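SnoK (Streptomyces nogalater, PDB 5EPA) binds iron and 2-oxoglutarate and acts as a carbocyclase in nogalamycin biosynthesis, probably by the oxidative chemistry of the phytanoyl-CoA dioxygenase family. Local coordinates at residues A[19-24]-A[97-102]; A[28-33]-A[105-110]; A[113-118]-A[268-273]; A[139-144]-A[243-248]; A[145-150]-A[237-242]. All blocks are in the same frame, centred on the assembly; numbering follows the deposited sequence.

How the contacts relate
Contacts 3, 4 and 5 are nested: 145-150/237-242 lies inside the loop closed by 139-144/243-248, which lies inside that closed by 113-118/268-273. Contacts 3 and 5 share the seven-stranded sheet through neighbouring strands 112-122 and 233-242, with centres 9 Å apart, while contact 4 is a small ribbon next in the chain to strands 148-153 and 233-242, its centre about 11 Å from that of contact 5. Contacts 1 and 2 alternate along the chain before the others, centres about 12 Å apart, and fasten the N-terminal region to helix 98-108, which packs on that sheet. Contact 5, the most central, reaches the iron and 2-oxoglutarate pocket; the other four lie farther out around this core.

Contact 1: A[19-24]-A[97-102]; sequences PTTAEN and HPEISG
The carboxylate of Glu99 is the flat group at the centre of this contact, lying alongside Thr21 and carrying the bond to Ala22. The second flat group, the ring of His97, has Pro98 CD over one face, offset toward the rim, and Glu99 CB at its edge. Ala22 N meets Glu99 OE1 at 3.0 Å on the anti side of that oxygen, 34° out of the carboxylate plane, with a nearly straight N-H...O angle of 169°. Thr21 CB sits 3.5 Å from the same Glu99 OE1, and Thr21 CG2 is 4.0 Å from Glu99 CD. A bend at chi2 (-50°) places Glu99 CD beside Thr21. His97 is the N-cap of the helix, its ND1 taking a weak bond from Ile100 N. Glu99 OE1 is also met by a water, 2.6 Å away, which in turn accepts from Glu23 N at 3.1 Å. Ala22 CB lies 3.8 Å from Gly102 C. On the loop side, Thr21 OG1 accepts from Asn24 N at 3.0 Å, an ST motif, and Asn24 OD1 accepts from Thr21 N. The contact thus lays the loop before helix 27-36 on the first turn of helix 98-108. Farther along that helix Arg106 bonds Ala22 O, while Ile100 and Ser101 face Tyr240 of strand 233-242.

Contact 2: A[28-33]-A[105-110]; sequences EAVRFY and LRLAGA
Leu107 has the most surface buried, and its two main partners, Val30 and Tyr33, are one helical turn apart on helix 27-36. The CD2 methyl of Leu107 is inserted between them: it lies 3.8 Å from Tyr33 CB and 3.9 Å from Val30 CA, with Val30 CG2 at 4.1 Å from the same methyl. Leu107 CB lies over one face of the Tyr33 ring, in a CH-pi contact 4.2 Å from the centroid and 25° off the ring normal. Tyr33 points its CB toward helix 98-108, CG anti to the backbone N (chi1 174°), and Tyr33 CD2 lies 3.6 Å from Leu107 O. Val30 CG1 adds a looser approach to Arg106 O at 4.2 Å. An alanine in place of Tyr33 would keep CB against the leucine methyl but would probably leave Leu107 CB without the ring beneath it and open a gap toward Leu148. The contact is mostly apolar, with no hydrogen bond between the two segments; Leu107 O is bonded by Arg34. Helices 27-36 and 98-108 meet over the strand 38-41 side of the large sheet, where Val39, Phe215 of strand 213-217 and Leu148 of strand 148-153 complete the packing.

Contact 3: A[113-118]-A[268-273]; sequences RVYSSD and ELFPLV
Arg113 and Val114, on a strand of the large sheet in this cupin-type double-stranded beta-helix, meet the C-terminal residues Phe270 to Leu272 through a single bridge between Arg113 and Leu272. Followed outward, the arginine side chain runs extended alongside the Phe270 carbonyl. Arg113 CB is 3.6 Å from Pro271 O, and Arg113 CG touches Phe270 O and Leu272 CD2, 3.9 Å from the latter. Arg113 CD then comes to 3.4 Å from Phe270 O. NE turns to Ala243 O, outside the two segments. CZ has Leu272 CG over one face of the guanidinium, offset toward the rim. At the tip, Arg113 NH1 bonds Phe270 O at 2.9 Å, within 10° of the guanidinium plane and nearly in line with the carbonyl (C=O...N 161°). A leucine here would probably leave Phe270 O and Ala243 O without these donors and Leu272 without the guanidinium face it packs on. Val114 N adds a backbone bond to Pro271 O, 2.9 Å long. Tyr115 and Ser116 form a classic beta bulge opposite Val239. The Phe270 ring meets this strand edge-on, with Val114 O and Tyr115 O both near its plane and Phe270 CE1 3.4 Å from Tyr115 O.

Contact 4: A[139-144]-A[243-248]; sequences LPLNEL and ADATYR
Arg248 N bonds Pro140 O at 2.9 Å, the donor standing 56° out of the carbonyl plane, and Asn142 N bonds Thr246 O at 3.0 Å. These two backbone bonds link the segments in a weakly bonded two-stranded antiparallel ribbon, in which Leu141 and Tyr247 form a non-hydrogen-bonded pair with side chains diverging. Pro140, just before it, is the centre of an inverse gamma turn. Leu141 CA adds a C-H...O contact to the same Thr246 O. Asn142 and Arg248 carry most of the side-chain contact. Asn142 CB is 3.4 Å from Thr246 OG1, and Asn142 ND2 reaches that hydroxyl in a weak bond of the same length. Leu141 CD1 only grazes Ala245 CB; the leucine also touches Leu265 and Met241. Tyr247 turns its CD1 to Pro140 O, 3.4 Å away, and its hydroxyl is held by Asp253. The ribbon precedes strand 148-153 and follows strand 233-242 in the chain, joined to them by short loops. Arg248, with CG anti to the backbone N (chi1 -174°) and an extended chain, runs at about a right angle across the Asn142 side chain. Its guanidinium lies 32° from the amide plane, and Arg248 CD comes to 3.3 Å from Asn142 OD1.

Contact 5: A[145-150]-A[237-242]; sequences SATLTA and GVVYMD
Asp242 binds the residues leading into strand 148-153 through both carboxylate oxygens. Ser145 N, 2.9 Å away, and Thr147 OG1, 2.6 Å away, reach OD2 of Asp242 from opposite faces of the carboxylate plane, while Ala146 N meets Asp242 OD1 at 2.8 Å on that oxygen's syn lone pair. The Thr147 hydroxyl stands beside its own backbone N (chi1 -66°), and its side chain crosses that of Asp242 at about a right angle. Beyond this cluster the strands pair antiparallel. Leu148 with Tyr240 and Ala150 with Val238 are hydrogen-bonded pairs, the bond Tyr240 N to Leu148 O being 2.8 Å; Thr149 with Val239 is the non-hydrogen-bonded pair between them. On one face the edge of the Tyr240 ring meets Ala150 CB, Tyr240 CE2 at 3.9 Å, and the ring packs on helix 98-108, its hydroxyl bonded to Val95 O. On the other face Thr149 OG1 lies 3.7 Å from Val239 CG2. Thr149 lines the 2-oxoglutarate pocket, and its hydroxyl makes a weak bond to Asp135, an iron ligand. With three donors on its two oxygens, and a weak fourth from Thr147 N, the buried Asp242 is probably kept as an anion, its negative charge offset by the hydroxyl and amide donors.

Contact 1: A[19-24]-A[97-102]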
# COMPACT_ATOMS: atom_id res chain seq x y z
N PRO A 19 -3.63 10.54 19.81
CA PRO A 19 -3.90 9.59 18.73
C PRO A 19 -4.96 10.07 17.73
O PRO A 19 -5.89 10.76 18.10
CB PRO A 19 -4.44 8.34 19.45
CG PRO A 19 -4.25 8.58 20.90
CD PRO A 19 -4.12 10.05 21.11
N THR A 20 -4.79 9.73 16.47
CA THR A 20 -5.86 9.92 15.50
C THR A 20 -6.69 8.63 15.37
O THR A 20 -6.14 7.55 15.20
CB THR A 20 -5.35 10.31 14.11
OG1 THR A 20 -4.39 11.36 14.22
CG2 THR A 20 -6.50 10.77 13.25
N THR A 21 -8.00 8.77 15.46
CA THR A 21 -8.92 7.65 15.42
C THR A 21 -9.90 7.87 14.27
O THR A 21 -9.99 8.97 13.73
CB THR A 21 -9.76 7.57 16.71
OG1 THR A 21 -10.54 8.77 16.83
CG2 THR A 21 -8.90 7.39 17.95
N ALA A 22 -10.68 6.84 13.95
CA ALA A 22 -11.72 7.00 12.94
C ALA A 22 -12.75 8.05 13.33
O ALA A 22 -13.31 8.73 12.49
CB ALA A 22 -12.43 5.68 12.71
N GLU A 23 -13.01 8.16 14.62
CA GLU A 23 -14.03 9.06 15.13
C GLU A 23 -13.57 10.52 15.07
O GLU A 23 -14.37 11.40 14.81
CB GLU A 23 -14.40 8.69 16.59
CG GLU A 23 -15.59 9.45 17.18
CD GLU A 23 -15.21 10.76 17.92
OE1 GLU A 23 -14.05 10.99 18.35
OE2 GLU A 23 -16.10 11.63 18.06
N ASN A 24 -12.30 10.79 15.38
CA ASN A 24 -11.83 12.19 15.51
C ASN A 24 -11.12 12.69 14.25
O ASN A 24 -10.64 13.81 14.20
CB ASN A 24 -10.95 12.38 16.78
CG ASN A 24 -9.56 11.76 16.66
OD1 ASN A 24 -9.05 11.51 15.58
ND2 ASN A 24 -8.94 11.51 17.79
N HIS A 97 -7.88 -3.56 12.10
CA HIS A 97 -7.73 -2.65 13.21
C HIS A 97 -8.86 -1.64 13.12
O HIS A 97 -9.15 -1.13 12.03
CB HIS A 97 -6.37 -1.93 13.14
CG HIS A 97 -6.02 -1.16 14.37
ND1 HIS A 97 -6.37 0.16 14.53
CD2 HIS A 97 -5.34 -1.51 15.49
CE1 HIS A 97 -5.94 0.58 15.72
NE2 HIS A 97 -5.30 -0.42 16.31
N PRO A 98 -9.53 -1.34 14.25
CA PRO A 98 -10.70 -0.45 14.16
C PRO A 98 -10.37 0.95 13.68
O PRO A 98 -11.14 1.54 12.94
CB PRO A 98 -11.23 -0.40 15.59
CG PRO A 98 -10.67 -1.63 16.26
CD PRO A 98 -9.37 -1.91 15.60
N GLU A 99 -9.23 1.49 14.09
CA GLU A 99 -8.90 2.83 13.69
C GLU A 99 -8.36 2.87 12.27
O GLU A 99 -8.79 3.69 11.45
CB GLU A 99 -7.93 3.48 14.69
CG GLU A 99 -8.36 3.37 16.16
CD GLU A 99 -9.80 3.78 16.46
OE1 GLU A 99 -10.52 4.36 15.58
OE2 GLU A 99 -10.23 3.54 17.60
N ILE A 100 -7.42 2.00 11.94
CA ILE A 100 -6.85 2.02 10.60
C ILE A 100 -7.94 1.78 9.55
O ILE A 100 -7.99 2.48 8.55
CB ILE A 100 -5.73 0.97 10.42
CG1 ILE A 100 -4.56 1.26 11.36
CG2 ILE A 100 -5.26 0.95 8.97
CD1 ILE A 100 -3.51 0.15 11.36
N SER A 101 -8.74 0.72 9.74
CA SER A 101 -9.71 0.30 8.74
C SER A 101 -10.88 1.25 8.77
O SER A 101 -11.47 1.56 7.74
CB SER A 101 -10.17 -1.18 8.92
OG SER A 101 -10.87 -1.36 10.12
N GLY A 102 -11.23 1.75 9.94
CA GLY A 102 -12.30 2.75 10.02
C GLY A 102 -11.95 4.09 9.34
O GLY A 102 -12.80 4.75 8.74
O HOH W 1 -12.66 5.54 16.33

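Contact 2: A[28-33]-A[105-110]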
# COMPACT_ATOMS: atom_id res chain seq x y z
N GLU A 28 -10.99 17.97 7.24
CA GLU A 28 -9.90 18.52 6.44
C GLU A 28 -8.98 17.41 5.93
O GLU A 28 -8.49 17.44 4.80
CB GLU A 28 -9.07 19.52 7.29
CG GLU A 28 -9.77 20.82 7.77
CD GLU A 28 -10.93 20.63 8.78
OE1 GLU A 28 -10.81 19.74 9.66
OE2 GLU A 28 -11.93 21.40 8.73
N ALA A 29 -8.72 16.44 6.79
CA ALA A 29 -7.91 15.31 6.38
C ALA A 29 -8.58 14.48 5.28
O ALA A 29 -7.94 14.04 4.33
CB ALA A 29 -7.60 14.41 7.57
N VAL A 30 -9.89 14.32 5.39
CA VAL A 30 -10.64 13.64 4.35
C VAL A 30 -10.62 14.43 3.03
O VAL A 30 -10.39 13.86 1.96
CB VAL A 30 -12.10 13.45 4.78
CG1 VAL A 30 -12.93 12.91 3.62
CG2 VAL A 30 -12.16 12.53 5.99
N ARG A 31 -10.82 15.75 3.10
CA ARG A 31 -10.75 16.58 1.92
C ARG A 31 -9.36 16.55 1.29
O ARG A 31 -9.22 16.49 0.08
CB ARG A 31 -11.21 18.01 2.24
CG ARG A 31 -11.23 18.96 1.05
CD ARG A 31 -11.78 20.34 1.40
NE ARG A 31 -11.12 20.98 2.56
CZ ARG A 31 -11.60 21.16 3.82
NH1 ARG A 31 -12.82 20.76 4.23
NH2 ARG A 31 -10.82 21.79 4.72
N PHE A 32 -8.32 16.57 2.11
CA PHE A 32 -6.95 16.53 1.60
C PHE A 32 -6.75 15.26 0.81
O PHE A 32 -6.22 15.27 -0.29
CB PHE A 32 -5.96 16.60 2.76
CG PHE A 32 -4.51 16.72 2.34
CD1 PHE A 32 -3.77 15.62 1.99
CD2 PHE A 32 -3.89 17.95 2.32
CE1 PHE A 32 -2.45 15.71 1.60
CE2 PHE A 32 -2.55 18.07 1.93
CZ PHE A 32 -1.82 16.94 1.60
N TYR A 33 -7.19 14.13 1.39
CA TYR A 33 -7.13 12.84 0.69
C TYR A 33 -7.86 12.86 -0.63
O TYR A 33 -7.33 12.41 -1.61
CB TYR A 33 -7.69 11.70 1.55
CG TYR A 33 -7.76 10.40 0.79
CD1 TYR A 33 -6.60 9.66 0.53
CD2 TYR A 33 -8.97 9.90 0.31
CE1 TYR A 33 -6.67 8.47 -0.16
CE2 TYR A 33 -9.00 8.73 -0.43
CZ TYR A 33 -7.86 8.02 -0.63
OH TYR A 33 -7.88 6.86 -1.38
N LEU A 105 -12.17 3.57 5.59
CA LEU A 105 -13.56 3.65 5.20
C LEU A 105 -14.05 5.10 5.04
O LEU A 105 -14.78 5.42 4.09
CB LEU A 105 -14.42 2.90 6.24
CG LEU A 105 -15.81 2.46 5.86
CD1 LEU A 105 -15.77 1.58 4.61
CD2 LEU A 105 -16.43 1.67 7.01
N ARG A 106 -13.68 5.95 5.96
CA ARG A 106 -14.08 7.36 5.88
C ARG A 106 -13.41 8.06 4.70
O ARG A 106 -14.02 8.86 4.01
CB ARG A 106 -13.79 8.09 7.20
CG ARG A 106 -14.80 7.73 8.28
CD ARG A 106 -14.87 8.68 9.47
NE ARG A 106 -14.97 10.08 9.05
CZ ARG A 106 -14.74 11.15 9.83
NH1 ARG A 106 -14.39 11.00 11.10
NH2 ARG A 106 -14.88 12.37 9.32
N LEU A 107 -12.16 7.74 4.46
CA LEU A 107 -11.44 8.33 3.37
C LEU A 107 -12.04 7.89 2.03
O LEU A 107 -12.25 8.73 1.13
CB LEU A 107 -9.96 7.96 3.44
CG LEU A 107 -9.17 8.54 4.63
CD1 LEU A 107 -7.74 8.05 4.61
CD2 LEU A 107 -9.14 10.07 4.62
N ALA A 108 -12.34 6.59 1.91
CA ALA A 108 -12.83 6.03 0.66
C ALA A 108 -14.21 6.47 0.32
O ALA A 108 -14.56 6.63 -0.83
CB ALA A 108 -12.80 4.52 0.73
N GLY A 109 -15.02 6.64 1.34
CA GLY A 109 -16.43 7.05 1.15
C GLY A 109 -17.30 5.96 0.56
O GLY A 109 -18.41 6.23 0.12
N ALA A 110 -16.83 4.72 0.63
CA ALA A 110 -17.58 3.58 0.07
C ALA A 110 -17.18 2.28 0.77
O ALA A 110 -16.12 2.23 1.38
CB ALA A 110 -17.31 3.46 -1.42

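Contact 3: A[113-118]-A[268-273]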
# COMPACT_ATOMS: atom_id res chain seq x y z
N ARG A 113 -13.37 -4.00 1.36
CA ARG A 113 -12.91 -5.29 1.85
C ARG A 113 -11.40 -5.26 1.90
O ARG A 113 -10.77 -4.56 1.14
CB ARG A 113 -13.31 -6.44 0.92
CG ARG A 113 -14.76 -6.87 0.94
CD ARG A 113 -15.03 -7.88 -0.16
NE ARG A 113 -16.44 -8.22 -0.21
CZ ARG A 113 -17.04 -9.08 0.63
NH1 ARG A 113 -16.35 -9.67 1.62
NH2 ARG A 113 -18.34 -9.32 0.50
N VAL A 114 -10.83 -6.11 2.75
CA VAL A 114 -9.37 -6.35 2.68
C VAL A 114 -9.04 -7.24 1.47
O VAL A 114 -9.57 -8.34 1.34
CB VAL A 114 -8.86 -7.04 3.94
CG1 VAL A 114 -7.36 -7.26 3.85
CG2 VAL A 114 -9.17 -6.20 5.16
N TYR A 115 -8.21 -6.73 0.57
CA TYR A 115 -7.74 -7.47 -0.59
C TYR A 115 -6.53 -8.30 -0.20
O TYR A 115 -6.45 -9.48 -0.51
CB TYR A 115 -7.36 -6.58 -1.80
CG TYR A 115 -6.54 -7.36 -2.82
CD1 TYR A 115 -7.08 -8.41 -3.50
CD2 TYR A 115 -5.21 -7.10 -3.01
CE1 TYR A 115 -6.34 -9.18 -4.39
CE2 TYR A 115 -4.45 -7.85 -3.92
CZ TYR A 115 -5.04 -8.92 -4.59
OH TYR A 115 -4.29 -9.69 -5.46
N SER A 116 -5.57 -7.66 0.44
CA SER A 116 -4.31 -8.30 0.78
C SER A 116 -3.52 -7.38 1.68
O SER A 116 -3.92 -6.23 1.94
CB SER A 116 -3.48 -8.59 -0.47
OG SER A 116 -2.41 -9.46 -0.17
N SER A 117 -2.40 -7.89 2.17
CA SER A 117 -1.41 -7.04 2.79
C SER A 117 -0.03 -7.55 2.49
O SER A 117 0.15 -8.73 2.13
CB SER A 117 -1.65 -6.94 4.30
OG SER A 117 -1.13 -8.04 5.03
N ASP A 118 0.95 -6.68 2.67
CA ASP A 118 2.33 -7.06 2.47
C ASP A 118 3.22 -6.55 3.58
O ASP A 118 3.06 -5.41 4.03
CB ASP A 118 2.88 -6.46 1.18
CG ASP A 118 2.30 -7.09 -0.05
OD1 ASP A 118 1.17 -6.74 -0.41
OD2 ASP A 118 2.99 -7.92 -0.69
N GLU A 268 -13.93 -15.33 3.82
CA GLU A 268 -13.04 -15.09 4.96
C GLU A 268 -11.69 -14.55 4.57
O GLU A 268 -11.07 -13.86 5.37
CB GLU A 268 -12.82 -16.38 5.75
CG GLU A 268 -14.06 -17.01 6.33
CD GLU A 268 -13.84 -18.51 6.48
OE1 GLU A 268 -12.70 -18.97 6.10
OE2 GLU A 268 -14.77 -19.21 6.96
N LEU A 269 -11.21 -14.86 3.37
CA LEU A 269 -9.92 -14.33 2.92
C LEU A 269 -9.99 -12.85 2.47
O LEU A 269 -8.98 -12.20 2.40
CB LEU A 269 -9.31 -15.19 1.81
CG LEU A 269 -9.03 -16.64 2.21
CD1 LEU A 269 -8.37 -17.39 1.06
CD2 LEU A 269 -8.13 -16.74 3.46
N PHE A 270 -11.18 -12.35 2.23
CA PHE A 270 -11.37 -10.99 1.78
C PHE A 270 -12.45 -10.31 2.63
O PHE A 270 -13.51 -9.93 2.14
CB PHE A 270 -11.77 -11.01 0.29
CG PHE A 270 -10.79 -11.74 -0.60
CD1 PHE A 270 -9.54 -11.25 -0.82
CD2 PHE A 270 -11.15 -12.92 -1.23
CE1 PHE A 270 -8.62 -11.91 -1.63
CE2 PHE A 270 -10.25 -13.60 -2.05
CZ PHE A 270 -8.98 -13.07 -2.26
N PRO A 271 -12.18 -10.13 3.92
CA PRO A 271 -13.24 -9.75 4.86
C PRO A 271 -13.67 -8.30 4.72
O PRO A 271 -12.85 -7.43 4.40
CB PRO A 271 -12.60 -9.95 6.22
CG PRO A 271 -11.12 -9.86 5.95
CD PRO A 271 -10.93 -10.47 4.62
N LEU A 272 -14.95 -8.07 4.95
CA LEU A 272 -15.54 -6.74 4.94
C LEU A 272 -15.00 -5.90 6.07
O LEU A 272 -14.84 -6.39 7.16
CB LEU A 272 -17.06 -6.79 5.11
CG LEU A 272 -17.90 -7.01 3.86
CD1 LEU A 272 -19.31 -7.39 4.28
CD2 LEU A 272 -17.91 -5.78 2.96
N VAL A 273 -14.73 -4.63 5.76
CA VAL A 273 -14.41 -3.65 6.77
C VAL A 273 -15.70 -3.13 7.38
O VAL A 273 -16.58 -2.67 6.65
CB VAL A 273 -13.66 -2.45 6.15
CG1 VAL A 273 -13.44 -1.36 7.20
CG2 VAL A 273 -12.33 -2.91 5.60
O HOH W 2 -6.83 -11.12 1.95

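Contact 4: A[139-144]-A[243-248]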
# COMPACT_ATOMS: atom_id res chain seq x y z
N LEU A 139 -2.93 -4.58 -9.71
CA LEU A 139 -3.98 -5.31 -8.99
C LEU A 139 -4.81 -6.13 -9.95
O LEU A 139 -5.26 -5.62 -10.97
CB LEU A 139 -4.91 -4.35 -8.25
CG LEU A 139 -4.30 -3.74 -6.97
CD1 LEU A 139 -5.17 -2.59 -6.48
CD2 LEU A 139 -4.12 -4.74 -5.85
N PRO A 140 -4.98 -7.42 -9.67
CA PRO A 140 -5.69 -8.34 -10.57
C PRO A 140 -7.20 -8.25 -10.36
O PRO A 140 -7.87 -9.26 -10.08
CB PRO A 140 -5.14 -9.70 -10.17
CG PRO A 140 -4.91 -9.55 -8.68
CD PRO A 140 -4.48 -8.12 -8.46
N LEU A 141 -7.72 -7.04 -10.51
CA LEU A 141 -9.09 -6.71 -10.20
C LEU A 141 -9.75 -5.87 -11.27
O LEU A 141 -9.08 -5.15 -11.99
CB LEU A 141 -9.17 -5.93 -8.90
CG LEU A 141 -8.52 -6.59 -7.69
CD1 LEU A 141 -8.60 -5.63 -6.54
CD2 LEU A 141 -9.19 -7.90 -7.29
N ASN A 142 -11.06 -6.05 -11.42
CA ASN A 142 -11.89 -5.17 -12.19
C ASN A 142 -12.58 -4.30 -11.21
O ASN A 142 -12.62 -4.59 -10.00
CB ASN A 142 -13.04 -5.85 -12.89
CG ASN A 142 -12.58 -6.69 -14.03
OD1 ASN A 142 -11.89 -6.19 -14.90
ND2 ASN A 142 -13.01 -7.97 -14.07
N GLU A 143 -13.16 -3.23 -11.74
CA GLU A 143 -14.23 -2.56 -11.01
C GLU A 143 -13.66 -1.68 -9.89
O GLU A 143 -14.25 -1.54 -8.78
CB GLU A 143 -15.23 -3.61 -10.50
CG GLU A 143 -16.60 -3.11 -10.68
CD GLU A 143 -16.97 -2.94 -12.14
OE1 GLU A 143 -16.73 -3.84 -12.99
OE2 GLU A 143 -17.54 -1.88 -12.44
N LEU A 144 -12.51 -1.08 -10.18
CA LEU A 144 -11.93 -0.22 -9.12
C LEU A 144 -12.38 1.19 -9.19
O LEU A 144 -12.39 1.83 -10.26
CB LEU A 144 -10.41 -0.27 -8.85
CG LEU A 144 -9.91 -1.70 -8.86
CD1 LEU A 144 -8.43 -1.74 -8.54
CD2 LEU A 144 -10.70 -2.55 -7.88
N ALA A 243 -15.75 -3.13 -2.12
CA ALA A 243 -16.39 -4.33 -1.56
C ALA A 243 -17.01 -5.27 -2.60
O ALA A 243 -17.34 -6.42 -2.28
CB ALA A 243 -17.41 -3.94 -0.53
N ASP A 244 -17.20 -4.79 -3.82
CA ASP A 244 -17.79 -5.59 -4.90
C ASP A 244 -16.75 -5.85 -5.99
O ASP A 244 -17.09 -6.23 -7.11
CB ASP A 244 -19.02 -4.89 -5.50
CG ASP A 244 -18.69 -3.52 -6.16
OD1 ASP A 244 -17.53 -3.05 -6.14
OD2 ASP A 244 -19.60 -2.90 -6.74
N ALA A 245 -15.47 -5.73 -5.67
CA ALA A 245 -14.40 -6.06 -6.61
C ALA A 245 -14.42 -7.49 -7.10
O ALA A 245 -14.77 -8.41 -6.36
CB ALA A 245 -13.06 -5.81 -5.98
N THR A 246 -14.09 -7.67 -8.38
CA THR A 246 -14.06 -8.98 -9.02
C THR A 246 -12.69 -9.28 -9.59
O THR A 246 -11.85 -8.36 -9.75
CB THR A 246 -15.08 -9.10 -10.15
OG1 THR A 246 -14.79 -8.16 -11.17
CG2 THR A 246 -16.51 -8.91 -9.63
N TYR A 247 -12.45 -10.57 -9.90
CA TYR A 247 -11.13 -11.06 -10.32
C TYR A 247 -10.85 -10.82 -11.82
O TYR A 247 -11.69 -11.03 -12.69
CB TYR A 247 -10.96 -12.54 -10.01
CG TYR A 247 -9.77 -13.17 -10.65
CD1 TYR A 247 -8.50 -12.62 -10.52
CD2 TYR A 247 -9.91 -14.30 -11.43
CE1 TYR A 247 -7.41 -13.18 -11.16
CE2 TYR A 247 -8.82 -14.88 -12.05
CZ TYR A 247 -7.58 -14.30 -11.92
OH TYR A 247 -6.53 -14.92 -12.53
N ARG A 248 -9.68 -10.26 -12.07
CA ARG A 248 -9.22 -9.98 -13.44
C ARG A 248 -7.81 -10.49 -13.62
O ARG A 248 -6.91 -9.99 -12.91
CB ARG A 248 -9.24 -8.47 -13.73
CG ARG A 248 -8.93 -8.15 -15.16
CD ARG A 248 -8.69 -6.67 -15.38
NE ARG A 248 -8.49 -6.40 -16.80
CZ ARG A 248 -8.50 -5.18 -17.34
NH1 ARG A 248 -8.60 -4.08 -16.59
NH2 ARG A 248 -8.36 -5.08 -18.66

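Contact 5: A[145-150]-A[237-242]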
# COMPACT_ATOMS: atom_id res chain seq x y z
N SER A 145 -12.68 1.69 -8.00
CA SER A 145 -13.18 3.02 -7.86
C SER A 145 -12.54 3.69 -6.65
O SER A 145 -11.82 4.67 -6.80
CB SER A 145 -14.69 2.92 -7.75
OG SER A 145 -15.26 4.20 -7.60
N ALA A 146 -12.80 3.16 -5.46
CA ALA A 146 -12.34 3.80 -4.24
C ALA A 146 -11.24 3.03 -3.57
O ALA A 146 -10.85 3.34 -2.46
CB ALA A 146 -13.51 3.97 -3.29
N THR A 147 -10.75 1.98 -4.23
CA THR A 147 -9.67 1.18 -3.68
C THR A 147 -8.49 2.07 -3.25
O THR A 147 -8.04 2.95 -4.01
CB THR A 147 -9.22 0.11 -4.67
OG1 THR A 147 -10.26 -0.83 -4.86
CG2 THR A 147 -8.00 -0.65 -4.19
N LEU A 148 -7.96 1.78 -2.07
CA LEU A 148 -6.84 2.51 -1.49
C LEU A 148 -5.97 1.63 -0.59
O LEU A 148 -6.36 0.53 -0.19
CB LEU A 148 -7.33 3.70 -0.69
CG LEU A 148 -7.85 3.50 0.72
CD1 LEU A 148 -8.15 4.84 1.36
CD2 LEU A 148 -9.11 2.71 0.69
N THR A 149 -4.76 2.13 -0.31
CA THR A 149 -3.77 1.40 0.46
C THR A 149 -3.41 2.18 1.72
O THR A 149 -3.26 3.41 1.66
CB THR A 149 -2.48 1.21 -0.34
OG1 THR A 149 -2.70 0.37 -1.48
CG2 THR A 149 -1.38 0.59 0.52
N ALA A 150 -3.33 1.47 2.84
CA ALA A 150 -2.80 2.00 4.07
C ALA A 150 -1.35 1.54 4.21
O ALA A 150 -1.10 0.36 4.29
CB ALA A 150 -3.61 1.49 5.25
N GLY A 237 1.83 -2.74 4.22
CA GLY A 237 0.91 -2.16 3.27
C GLY A 237 -0.36 -2.97 3.24
O GLY A 237 -0.31 -4.16 3.01
N VAL A 238 -1.49 -2.33 3.47
CA VAL A 238 -2.76 -3.03 3.41
C VAL A 238 -3.62 -2.49 2.26
O VAL A 238 -3.91 -1.30 2.24
CB VAL A 238 -3.56 -2.84 4.72
CG1 VAL A 238 -4.84 -3.66 4.68
CG2 VAL A 238 -2.74 -3.27 5.88
N VAL A 239 -4.07 -3.36 1.34
CA VAL A 239 -4.90 -2.89 0.23
C VAL A 239 -6.34 -3.14 0.57
O VAL A 239 -6.73 -4.29 0.81
CB VAL A 239 -4.55 -3.59 -1.07
CG1 VAL A 239 -5.48 -3.16 -2.17
CG2 VAL A 239 -3.11 -3.30 -1.47
N TYR A 240 -7.10 -2.07 0.69
CA TYR A 240 -8.54 -2.13 0.93
C TYR A 240 -9.25 -1.88 -0.41
O TYR A 240 -9.15 -0.79 -0.98
CB TYR A 240 -8.97 -1.08 1.94
CG TYR A 240 -8.42 -1.25 3.35
CD1 TYR A 240 -8.95 -2.20 4.20
CD2 TYR A 240 -7.41 -0.47 3.81
CE1 TYR A 240 -8.46 -2.37 5.46
CE2 TYR A 240 -6.90 -0.62 5.09
CZ TYR A 240 -7.42 -1.57 5.92
OH TYR A 240 -6.93 -1.74 7.21
N MET A 241 -9.90 -2.92 -0.93
CA MET A 241 -10.52 -2.84 -2.22
C MET A 241 -11.99 -2.51 -2.09
O MET A 241 -12.60 -2.70 -1.05
CB MET A 241 -10.32 -4.14 -2.97
CG MET A 241 -11.04 -5.36 -2.37
SD MET A 241 -10.66 -6.88 -3.24
CE MET A 241 -11.39 -8.05 -2.08
N ASP A 242 -12.56 -2.04 -3.17
CA ASP A 242 -14.00 -1.89 -3.28
C ASP A 242 -14.67 -3.21 -2.89
O ASP A 242 -14.23 -4.30 -3.31
CB ASP A 242 -14.36 -1.52 -4.71
CG ASP A 242 -13.74 -0.17 -5.15
OD1 ASP A 242 -14.39 0.88 -4.92
OD2 ASP A 242 -12.63 -0.13 -5.75